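Local coordinates for oxidized polyvinyl alcohol hydrolase (Pseudomonas sp. VM15C, PDB 3WWC), which hydrolyses beta-diketones such as 4,6-nonanedione and cleaves oxidized polyvinyl alcohol in the second step of polyvinyl alcohol degradation, at residues E203-D209 / K229-V235; G45-A49 / V101-Q107; V23-P28 / V157-T162. The protein carries 1 engineered substitution. All coordinates share one frame; numbering follows the deposited sequence.

Interaction 1 (E203-D209 / K229-V235)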
loop_
_atom_site.group_PDB
_atom_site.type_symbol
_atom_site.label_atom_id
_atom_site.label_comp_id
_atom_site.label_asym_id
_atom_site.label_seq_id
_atom_site.Cartn_x
_atom_site.Cartn_y
_atom_site.Cartn_z
ATOM N N GLU A 203 -7.700 0.241 3.173
ATOM C CA GLU A 203 -8.674 -0.573 3.901
ATOM C C GLU A 203 -7.992 -1.800 4.516
ATOM O O GLU A 203 -6.851 -2.198 4.150
ATOM C CB GLU A 203 -9.804 -1.075 2.957
ATOM C CG GLU A 203 -11.166 -0.331 3.095
ATOM C CD GLU A 203 -11.900 -0.682 4.372
ATOM O OE1 GLU A 203 -13.069 -0.279 4.457
ATOM O OE2 GLU A 203 -11.363 -1.356 5.290
ATOM N N TRP A 204 -8.724 -2.392 5.457
ATOM C CA TRP A 204 -8.367 -3.664 6.106
ATOM C C TRP A 204 -9.512 -4.671 5.817
ATOM O O TRP A 204 -9.291 -5.882 5.863
ATOM C CB TRP A 204 -8.262 -3.493 7.636
ATOM C CG TRP A 204 -7.430 -4.568 8.308
ATOM C CD1 TRP A 204 -7.885 -5.610 9.094
ATOM C CD2 TRP A 204 -6.000 -4.701 8.255
ATOM N NE1 TRP A 204 -6.822 -6.370 9.538
ATOM C CE2 TRP A 204 -5.647 -5.836 9.039
ATOM C CE3 TRP A 204 -4.972 -3.964 7.618
ATOM C CZ2 TRP A 204 -4.314 -6.245 9.210
ATOM C CZ3 TRP A 204 -3.644 -4.372 7.786
ATOM C CH2 TRP A 204 -3.309 -5.501 8.578
ATOM N N TYR A 205 -10.709 -4.169 5.536
ATOM C CA TYR A 205 -11.930 -4.997 5.297
ATOM C C TYR A 205 -12.129 -5.923 6.481
ATOM O O TYR A 205 -12.190 -7.168 6.372
ATOM C CB TYR A 205 -11.810 -5.812 4.028
ATOM C CG TYR A 205 -11.575 -5.008 2.779
ATOM C CD1 TYR A 205 -12.469 -4.009 2.369
ATOM C CD2 TYR A 205 -10.510 -5.335 1.938
ATOM C CE1 TYR A 205 -12.315 -3.380 1.134
ATOM C CE2 TYR A 205 -10.352 -4.716 0.700
ATOM C CZ TYR A 205 -11.256 -3.755 0.310
ATOM O OH TYR A 205 -11.164 -3.192 -0.963
ATOM N N VAL A 206 -12.247 -5.306 7.655
ATOM C CA VAL A 206 -12.375 -6.055 8.900
ATOM C C VAL A 206 -13.463 -7.129 8.858
ATOM O O VAL A 206 -14.592 -6.881 8.361
ATOM C CB VAL A 206 -12.656 -5.075 10.035
ATOM C CG1 VAL A 206 -13.072 -5.832 11.346
ATOM C CG2 VAL A 206 -11.379 -4.313 10.328
ATOM N N THR A 207 -13.103 -8.321 9.340
ATOM C CA THR A 207 -14.103 -9.408 9.423
ATOM C C THR A 207 -14.187 -9.871 10.871
ATOM O O THR A 207 -13.446 -9.430 11.745
ATOM C CB THR A 207 -13.683 -10.668 8.615
ATOM O OG1 THR A 207 -12.498 -11.264 9.183
ATOM C CG2 THR A 207 -13.440 -10.302 7.132
ATOM N N SER A 208 -15.095 -10.813 11.116
ATOM C CA SER A 208 -15.146 -11.404 12.433
ATOM C C SER A 208 -13.924 -12.292 12.570
ATOM O O SER A 208 -13.233 -12.603 11.589
ATOM C CB SER A 208 -16.392 -12.293 12.608
ATOM O OG SER A 208 -17.557 -11.503 12.411
ATOM N N ASP A 209 -13.669 -12.755 13.798
ATOM C CA ASP A 209 -12.516 -13.630 14.027
ATOM C C ASP A 209 -12.572 -14.916 13.196
ATOM O O ASP A 209 -11.508 -15.454 12.850
ATOM C CB ASP A 209 -12.410 -14.031 15.506
ATOM C CG ASP A 209 -11.888 -12.929 16.382
ATOM O OD1 ASP A 209 -11.391 -11.904 15.839
ATOM O OD2 ASP A 209 -11.954 -13.068 17.636
ATOM N N LYS A 229 -7.794 -4.273 19.674
ATOM C CA LYS A 229 -7.482 -5.651 19.393
ATOM C C LYS A 229 -7.046 -5.893 17.951
ATOM O O LYS A 229 -7.240 -5.043 17.084
ATOM C CB LYS A 229 -8.673 -6.498 19.721
ATOM C CG LYS A 229 -9.732 -6.301 18.819
ATOM C CD LYS A 229 -9.912 -7.642 18.164
ATOM C CE LYS A 229 -11.277 -8.219 18.420
ATOM N NZ LYS A 229 -11.299 -9.468 17.583
ATOM N N ILE A 230 -6.462 -7.050 17.723
ATOM C CA ILE A 230 -6.087 -7.427 16.377
ATOM C C ILE A 230 -7.335 -7.975 15.697
ATOM O O ILE A 230 -7.955 -8.940 16.142
ATOM C CB ILE A 230 -4.955 -8.444 16.392
ATOM C CG1 ILE A 230 -3.665 -7.740 16.857
ATOM C CG2 ILE A 230 -4.692 -8.985 14.968
ATOM C CD1 ILE A 230 -2.545 -8.738 17.240
ATOM N N HIS A 231 -7.724 -7.331 14.606
ATOM C CA HIS A 231 -8.893 -7.724 13.816
ATOM C C HIS A 231 -8.462 -8.386 12.521
ATOM O O HIS A 231 -7.516 -7.950 11.844
ATOM C CB HIS A 231 -9.718 -6.508 13.396
ATOM C CG HIS A 231 -10.386 -5.821 14.537
ATOM N ND1 HIS A 231 -11.675 -6.136 14.935
ATOM C CD2 HIS A 231 -9.924 -4.893 15.409
ATOM C CE1 HIS A 231 -11.967 -5.428 16.013
ATOM N NE2 HIS A 231 -10.933 -4.668 16.317
ATOM N N GLN A 232 -9.115 -9.491 12.213
ATOM C CA GLN A 232 -8.897 -10.174 10.932
ATOM C C GLN A 232 -9.449 -9.267 9.842
ATOM O O GLN A 232 -10.205 -8.342 10.109
ATOM C CB GLN A 232 -9.677 -11.491 10.918
ATOM C CG GLN A 232 -9.241 -12.441 12.039
ATOM C CD GLN A 232 -7.818 -12.893 11.866
ATOM O OE1 GLN A 232 -7.406 -13.247 10.760
ATOM N NE2 GLN A 232 -7.050 -12.863 12.935
ATOM N N GLY A 233 -9.054 -9.501 8.592
ATOM C CA GLY A 233 -9.625 -8.704 7.501
ATOM C C GLY A 233 -9.446 -9.345 6.129
ATOM O O GLY A 233 -8.487 -10.089 5.898
ATOM N N ARG A 234 -10.345 -8.976 5.210
ATOM C CA ARG A 234 -10.329 -9.493 3.852
ATOM C C ARG A 234 -9.134 -8.990 3.075
ATOM O O ARG A 234 -8.880 -9.500 1.984
ATOM C CB ARG A 234 -11.642 -9.127 3.127
ATOM C CG ARG A 234 -12.846 -9.806 3.784
ATOM C CD ARG A 234 -14.122 -9.595 3.006
ATOM N NE ARG A 234 -14.622 -8.232 3.204
ATOM C CZ ARG A 234 -14.947 -7.354 2.261
ATOM N NH1 ARG A 234 -14.813 -7.622 0.973
ATOM N NH2 ARG A 234 -15.473 -6.177 2.620
ATOM N N VAL A 235 -8.409 -7.972 3.576
ATOM C CA VAL A 235 -7.210 -7.486 2.868
ATOM C C VAL A 235 -6.100 -8.533 2.896
ATOM O O VAL A 235 -5.248 -8.573 1.987
ATOM C CB VAL A 235 -6.694 -6.167 3.537
ATOM C CG1 VAL A 235 -6.098 -6.443 4.948
ATOM C CG2 VAL A 235 -5.624 -5.504 2.656
HETATM O O HOH W 1 -15.539 -7.565 5.846
HETATM O O HOH W 2 -11.291 -10.196 13.842
HETATM O O HOH W 3 -13.542 -7.962 14.104
HETATM O O HOH W 4 -8.252 -11.797 15.475
HETATM O O HOH W 5 -11.972 -11.248 20.199
#
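CG1 of V235 lies over one face of the W204 indole, a CH-pi contact 4.0 Å from the centroid of the six-membered ring, while the carbonyl oxygens of H231 and Q232 sit at the edge of that ring. The Y205 phenol has CB of E203 over the centre of one face and, in plane at its edge, the N of V235, which donates to W204 O (3.2 Å). CD of K229 lies over the centre of one H231 face, a water sits in plane at the ring's edge, and NE2 is hydrogen-bonded to A226 O. R234 crosses Y205 at about a right angle; one face of its guanidinium lies over Y205 CB and CD1, the two planes 36° apart. W204 turns CG anti to its own N (chi1 -159°), which swings the indole back to the other loop, where NE1 donates to H231 O at 2.9 Å, tilted 18° out of the ring plane. An alanine in place of W204 would probably leave H231 O without this donor and strip V235 CG1 of the ring face it packs on. The two loops, after strand 196-200 and after helix 216-225, belong to an alpha/beta-hydrolase fold and meet in a single beta bridge at V206 and G233. Backbone bonds run from R234 N to Y205 O (2.8 Å) and from T207 N to Q232 O (3.0 Å). Y205 belongs to a butanoic acid pocket, and its OH is hydrogen-bonded to E131; R234 NH1 reaches R133 O and N125. E203 OE2 takes W204 N and Y205 N, one carboxylate oxygen gripping two successive backbone N-H groups. At the solvent side D209 OD1 forms a salt bridge with K229 NZ (3.0 Å) and accepts from a water shared with T207 O and Q232 N.

Interaction 2 (G45-A49 / V101-Q107)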
loop_
_atom_site.group_PDB
_atom_site.type_symbol
_atom_site.label_atom_id
_atom_site.label_comp_id
_atom_site.label_asym_id
_atom_site.label_seq_id
_atom_site.Cartn_x
_atom_site.Cartn_y
_atom_site.Cartn_z
ATOM N N GLY A 45 -0.406 -15.090 -16.951
ATOM C CA GLY A 45 -1.351 -14.979 -18.048
ATOM C C GLY A 45 -1.807 -13.572 -18.407
ATOM O O GLY A 45 -2.653 -13.399 -19.292
ATOM N N MET A 46 -1.309 -12.570 -17.694
ATOM C CA MET A 46 -1.661 -11.179 -17.998
ATOM C C MET A 46 -0.447 -10.481 -18.586
ATOM O O MET A 46 0.667 -10.983 -18.478
ATOM C CB MET A 46 -2.058 -10.448 -16.707
ATOM C CG MET A 46 -3.298 -11.056 -16.031
ATOM S SD MET A 46 -3.728 -10.146 -14.458
ATOM C CE MET A 46 -4.509 -8.973 -15.028
ATOM N N LYS A 47 -0.680 -9.343 -19.235
ATOM C CA LYS A 47 0.389 -8.514 -19.767
ATOM C C LYS A 47 0.259 -7.254 -18.950
ATOM O O LYS A 47 -0.786 -6.590 -18.984
ATOM C CB LYS A 47 0.138 -8.153 -21.186
ATOM C CG LYS A 47 -0.123 -9.412 -21.904
ATOM C CD LYS A 47 1.069 -9.894 -22.521
ATOM C CE LYS A 47 0.740 -9.824 -24.004
ATOM N NZ LYS A 47 1.675 -10.609 -24.845
ATOM N N ARG A 48 1.335 -6.934 -18.243
ATOM C CA ARG A 48 1.357 -5.792 -17.351
ATOM C C ARG A 48 2.313 -4.685 -17.764
ATOM O O ARG A 48 3.209 -4.883 -18.587
ATOM C CB ARG A 48 1.738 -6.291 -15.938
ATOM C CG ARG A 48 0.913 -7.415 -15.431
ATOM C CD ARG A 48 -0.574 -7.046 -15.256
ATOM N NE ARG A 48 -0.800 -5.873 -14.402
ATOM C CZ ARG A 48 -1.106 -5.964 -13.112
ATOM N NH1 ARG A 48 -1.239 -7.162 -12.512
ATOM N NH2 ARG A 48 -1.255 -4.840 -12.421
ATOM N N ALA A 49 2.154 -3.507 -17.161
ATOM C CA ALA A 49 3.018 -2.399 -17.461
ATOM C C ALA A 49 3.449 -1.728 -16.182
ATOM O O ALA A 49 2.767 -1.828 -15.143
ATOM C CB ALA A 49 2.303 -1.351 -18.355
ATOM N N VAL A 101 1.239 -0.200 -13.220
ATOM C CA VAL A 101 -0.050 0.249 -13.785
ATOM C C VAL A 101 -1.088 -0.781 -13.351
ATOM O O VAL A 101 -0.805 -1.998 -13.318
ATOM C CB VAL A 101 0.062 0.328 -15.311
ATOM C CG1 VAL A 101 -1.300 0.688 -15.976
ATOM C CG2 VAL A 101 1.109 1.400 -15.656
ATOM N N ARG A 102 -2.291 -0.330 -13.032
ATOM C CA ARG A 102 -3.374 -1.215 -12.601
ATOM C C ARG A 102 -3.809 -2.141 -13.752
ATOM O O ARG A 102 -3.852 -1.715 -14.926
ATOM C CB ARG A 102 -4.579 -0.374 -12.130
ATOM C CG ARG A 102 -4.272 0.440 -10.875
ATOM C CD ARG A 102 -5.369 1.473 -10.536
ATOM N NE ARG A 102 -5.356 2.475 -11.583
ATOM C CZ ARG A 102 -6.292 3.385 -11.778
ATOM N NH1 ARG A 102 -7.335 3.476 -10.950
ATOM N NH2 ARG A 102 -6.223 4.133 -12.899
ATOM N N ALA A 103 -4.113 -3.396 -13.435
ATOM C CA ALA A 103 -4.525 -4.344 -14.466
ATOM C C ALA A 103 -5.747 -3.820 -15.241
ATOM O O ALA A 103 -5.795 -3.905 -16.492
ATOM C CB ALA A 103 -4.857 -5.687 -13.778
ATOM N N CYS A 104 -6.705 -3.253 -14.513
ATOM C CA CYS A 104 -7.916 -2.731 -15.128
ATOM C C CYS A 104 -7.639 -1.614 -16.149
ATOM O O CYS A 104 -8.503 -1.334 -16.970
ATOM C CB CYS A 104 -8.887 -2.187 -14.015
ATOM S SG CYS A 104 -8.105 -0.857 -12.979
ATOM N N ALA A 105 -6.488 -0.943 -16.048
ATOM C CA ALA A 105 -6.178 0.160 -16.983
ATOM C C ALA A 105 -5.658 -0.331 -18.336
ATOM O O ALA A 105 -5.347 0.482 -19.220
ATOM C CB ALA A 105 -5.145 1.098 -16.358
ATOM N N ASN A 106 -5.515 -1.646 -18.481
ATOM C CA ASN A 106 -5.070 -2.228 -19.760
ATOM C C ASN A 106 -3.814 -1.583 -20.266
ATOM O O ASN A 106 -3.693 -1.244 -21.452
ATOM C CB ASN A 106 -6.185 -2.090 -20.789
ATOM C CG ASN A 106 -7.404 -2.825 -20.392
ATOM O OD1 ASN A 106 -8.528 -2.330 -20.592
ATOM N ND2 ASN A 106 -7.219 -4.013 -19.815
ATOM N N GLN A 107 -2.850 -1.471 -19.351
ATOM C CA GLN A 107 -1.525 -0.950 -19.591
ATOM C C GLN A 107 -1.387 0.525 -19.883
ATOM O O GLN A 107 -0.268 0.975 -20.156
ATOM C CB GLN A 107 -0.799 -1.761 -20.692
ATOM C CG GLN A 107 -0.761 -3.278 -20.353
ATOM C CD GLN A 107 0.259 -3.995 -21.202
ATOM O OE1 GLN A 107 1.461 -3.779 -21.041
ATOM N NE2 GLN A 107 -0.208 -4.825 -22.132
HETATM O O HOH W 6 -2.944 -5.392 -17.815
HETATM O O HOH W 7 -0.309 -3.386 -15.596
#
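The backbones meet where V101 N donates to A49 O at 2.9 Å, the N-H pointing almost straight at the oxygen (167°). In this alpha/beta-hydrolase fold the bond lies where strand 46-53 pairs antiparallel with strand 96-100, before the chain turns into the short 3-10 segment 103-105. R48 covers that turn. Bent at chi2 and chi3 (-63° and -55°), its side chain curls back until NH2 donates to V101 O at 3.0 Å, in the guanidinium plane and in the carbonyl plane. CB of A103 sits 3.8 Å above the same guanidinium, over its centre, so one face is packed while the edge is bonded. NH2 also forms a salt bridge with D149, giving the charge a second partner on helix 148-160. M46 adds CE against A103 CB (3.5 Å), and A49 CB touches V101 CG2. Q107 reaches across from beyond the turn with its chain extended past CG: CB packs near A49 CB, NE2 lies 3.5 Å from K47 CB, and OE1 accepts from D40 N on the neighbouring strand 36-43. C104, next to A103, is tied to C116 by a disulfide. Between the segments one water accepts from R48 NE (2.8 Å) and A49 N and lies within bonding distance of V101 O, to which it can donate.

Interaction 3 (V23-P28 / V157-T162)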
loop_
_atom_site.group_PDB
_atom_site.type_symbol
_atom_site.label_atom_id
_atom_site.label_comp_id
_atom_site.label_asym_id
_atom_site.label_seq_id
_atom_site.Cartn_x
_atom_site.Cartn_y
_atom_site.Cartn_z
ATOM N N VAL A 23 16.984 -12.057 -2.224
ATOM C CA VAL A 23 16.469 -11.564 -3.546
ATOM C C VAL A 23 17.312 -11.978 -4.760
ATOM O O VAL A 23 18.535 -11.803 -4.771
ATOM C CB VAL A 23 16.359 -10.020 -3.536
ATOM C CG1 VAL A 23 15.940 -9.511 -4.914
ATOM C CG2 VAL A 23 15.370 -9.602 -2.472
ATOM N N LYS A 24 16.642 -12.498 -5.788
ATOM C CA LYS A 24 17.305 -12.922 -7.018
ATOM C C LYS A 24 16.828 -12.048 -8.185
ATOM O O LYS A 24 15.636 -11.916 -8.425
ATOM C CB LYS A 24 16.985 -14.384 -7.325
ATOM C CG LYS A 24 17.785 -14.907 -8.509
ATOM C CD LYS A 24 17.874 -16.431 -8.505
ATOM C CE LYS A 24 17.073 -17.025 -9.665
ATOM N NZ LYS A 24 17.477 -18.448 -9.914
ATOM N N TRP A 25 17.759 -11.456 -8.899
ATOM C CA TRP A 25 17.397 -10.584 -9.993
ATOM C C TRP A 25 17.215 -11.399 -11.261
ATOM O O TRP A 25 18.134 -12.074 -11.718
ATOM C CB TRP A 25 18.482 -9.515 -10.166
ATOM C CG TRP A 25 18.865 -8.803 -8.860
ATOM C CD1 TRP A 25 20.102 -8.820 -8.217
ATOM C CD2 TRP A 25 18.007 -8.008 -8.032
ATOM N NE1 TRP A 25 20.032 -8.088 -7.053
ATOM C CE2 TRP A 25 18.766 -7.579 -6.915
ATOM C CE3 TRP A 25 16.666 -7.612 -8.126
ATOM C CZ2 TRP A 25 18.218 -6.772 -5.886
ATOM C CZ3 TRP A 25 16.134 -6.811 -7.106
ATOM C CH2 TRP A 25 16.900 -6.411 -6.015
ATOM N N GLU A 26 16.021 -11.346 -11.845
ATOM C CA GLU A 26 15.775 -12.127 -13.056
ATOM C C GLU A 26 14.572 -11.564 -13.795
ATOM O O GLU A 26 13.679 -10.984 -13.176
ATOM C CB GLU A 26 15.500 -13.568 -12.672
ATOM C CG GLU A 26 14.223 -13.783 -11.888
ATOM C CD GLU A 26 14.228 -15.149 -11.235
ATOM O OE1 GLU A 26 14.628 -16.126 -11.937
ATOM O OE2 GLU A 26 13.853 -15.248 -10.039
ATOM N N CYS A 27 14.559 -11.709 -15.115
ATOM C CA CYS A 27 13.417 -11.243 -15.908
ATOM C C CYS A 27 12.850 -12.379 -16.715
ATOM O O CYS A 27 13.525 -13.393 -16.917
ATOM C CB CYS A 27 13.803 -10.198 -16.936
ATOM S SG CYS A 27 14.226 -8.535 -16.332
ATOM N N PRO A 28 11.570 -12.272 -17.115
ATOM C CA PRO A 28 10.994 -13.332 -17.950
ATOM C C PRO A 28 11.905 -13.309 -19.167
ATOM O O PRO A 28 12.370 -12.252 -19.607
ATOM C CB PRO A 28 9.621 -12.782 -18.300
ATOM C CG PRO A 28 9.274 -11.962 -17.074
ATOM C CD PRO A 28 10.537 -11.284 -16.709
ATOM N N VAL A 157 9.959 -5.960 -9.626
ATOM C CA VAL A 157 11.153 -5.428 -8.970
ATOM C C VAL A 157 12.348 -6.369 -9.263
ATOM O O VAL A 157 13.446 -5.879 -9.542
ATOM C CB VAL A 157 10.911 -5.312 -7.452
ATOM C CG1 VAL A 157 12.227 -4.967 -6.737
ATOM C CG2 VAL A 157 9.917 -4.168 -7.192
ATOM N N GLN A 158 12.135 -7.691 -9.248
ATOM C CA GLN A 158 13.263 -8.614 -9.539
ATOM C C GLN A 158 13.778 -8.399 -10.963
ATOM O O GLN A 158 14.985 -8.461 -11.210
ATOM C CB GLN A 158 12.820 -10.059 -9.326
ATOM C CG GLN A 158 12.718 -10.391 -7.854
ATOM C CD GLN A 158 12.149 -11.756 -7.597
ATOM O OE1 GLN A 158 12.412 -12.350 -6.539
ATOM N NE2 GLN A 158 11.346 -12.243 -8.503
ATOM N N CYS A 159 12.897 -8.039 -11.881
ATOM C CA CYS A 159 13.316 -7.782 -13.254
ATOM C C CYS A 159 14.062 -6.452 -13.401
ATOM O O CYS A 159 15.164 -6.366 -14.039
ATOM C CB CYS A 159 12.061 -7.801 -14.144
ATOM S SG CYS A 159 12.456 -7.493 -15.889
ATOM N N VAL A 160 13.540 -5.376 -12.805
ATOM C CA VAL A 160 14.201 -4.072 -12.918
ATOM C C VAL A 160 15.621 -4.173 -12.322
ATOM O O VAL A 160 16.530 -3.522 -12.802
ATOM C CB VAL A 160 13.355 -2.974 -12.193
ATOM C CG1 VAL A 160 14.080 -1.645 -12.174
ATOM C CG2 VAL A 160 12.029 -2.827 -12.912
ATOM N N GLY A 161 15.775 -4.992 -11.285
ATOM C CA GLY A 161 17.070 -5.141 -10.619
ATOM C C GLY A 161 18.132 -5.780 -11.487
ATOM O O GLY A 161 19.266 -5.841 -11.049
ATOM N N THR A 162 17.758 -6.303 -12.652
ATOM C CA THR A 162 18.784 -6.842 -13.556
ATOM C C THR A 162 19.361 -5.680 -14.360
ATOM O O THR A 162 20.433 -5.827 -14.973
ATOM C CB THR A 162 18.223 -7.934 -14.538
ATOM O OG1 THR A 162 17.312 -7.315 -15.461
ATOM C CG2 THR A 162 17.580 -9.087 -13.792
HETATM O O HOH W 8 14.907 -14.192 -5.112
#
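The disulfide C27-C159 forms the apolar centre, its SG atoms 2.1 Å apart and its chi3 at 91°, close to the relaxed right angle. It ties the N-terminal segment, in the loop before strand 36-43, to the last part of helix 148-160 on the flank of the alpha/beta-hydrolase sheet. SG of C159 stands opposite its backbone N across CA-CB (chi1 -180°), directed at the passing chain, and P28 CD lies beside the bridge. V33 and F41 also touch C159. Further along, one face of W25 lies against G161, its edge toward the carbonyls of V157 and Q158. G161 O is over that face of the indole and V23 CG1 over the opposite one, while Q158 O meets the edge in plane. CE3 comes to 3.5 Å from G161 CA. CZ3, at the rim, meets V157 O, with CG1 of V157 farther off at 4.3 Å from CZ3, and L166 touches both W25 and V157.

T162 wedges its methyl in next, with CG2 at 3.4 Å from both W25 C and E26 N. Its hydroxyl turns back to donate to C159 O, which also accepts from T162 N, so two bonds grip this oxygen. Toward the solvent the extended segment runs alongside the helix. E26 N donates weakly to Q158 O, E26 O meets C159 CA at 3.2 Å in a CA-H...O contact, and the aliphatic part of Q158 lies under the K24 carbonyl, with CG of Q158 3.3 Å from K24 O.

In the fold
From the N terminus, segment 23-28 opens the longest loop, which closes at 157-162 in interaction 3 after 128 intervening residues. Interaction 2 is nested inside it: 45-49 and 101-107 both fall between those ends, and their contact encloses the remainder of strand 46-53, strand 62-68, helix 75-80 and strand 96-100. Interaction 1 follows in series, its two loops flanking helix 216-225. Interactions 2 and 3 both lie at the 36-43/46-53 edge of the central sheet, with centres about 19 Å apart; interaction 3 joins the N-terminal segment to helix 148-160. Interaction 1 lies across the chain's centre from interaction 3, about 33 Å between centres, on the butanoic acid side. None of the three touches another.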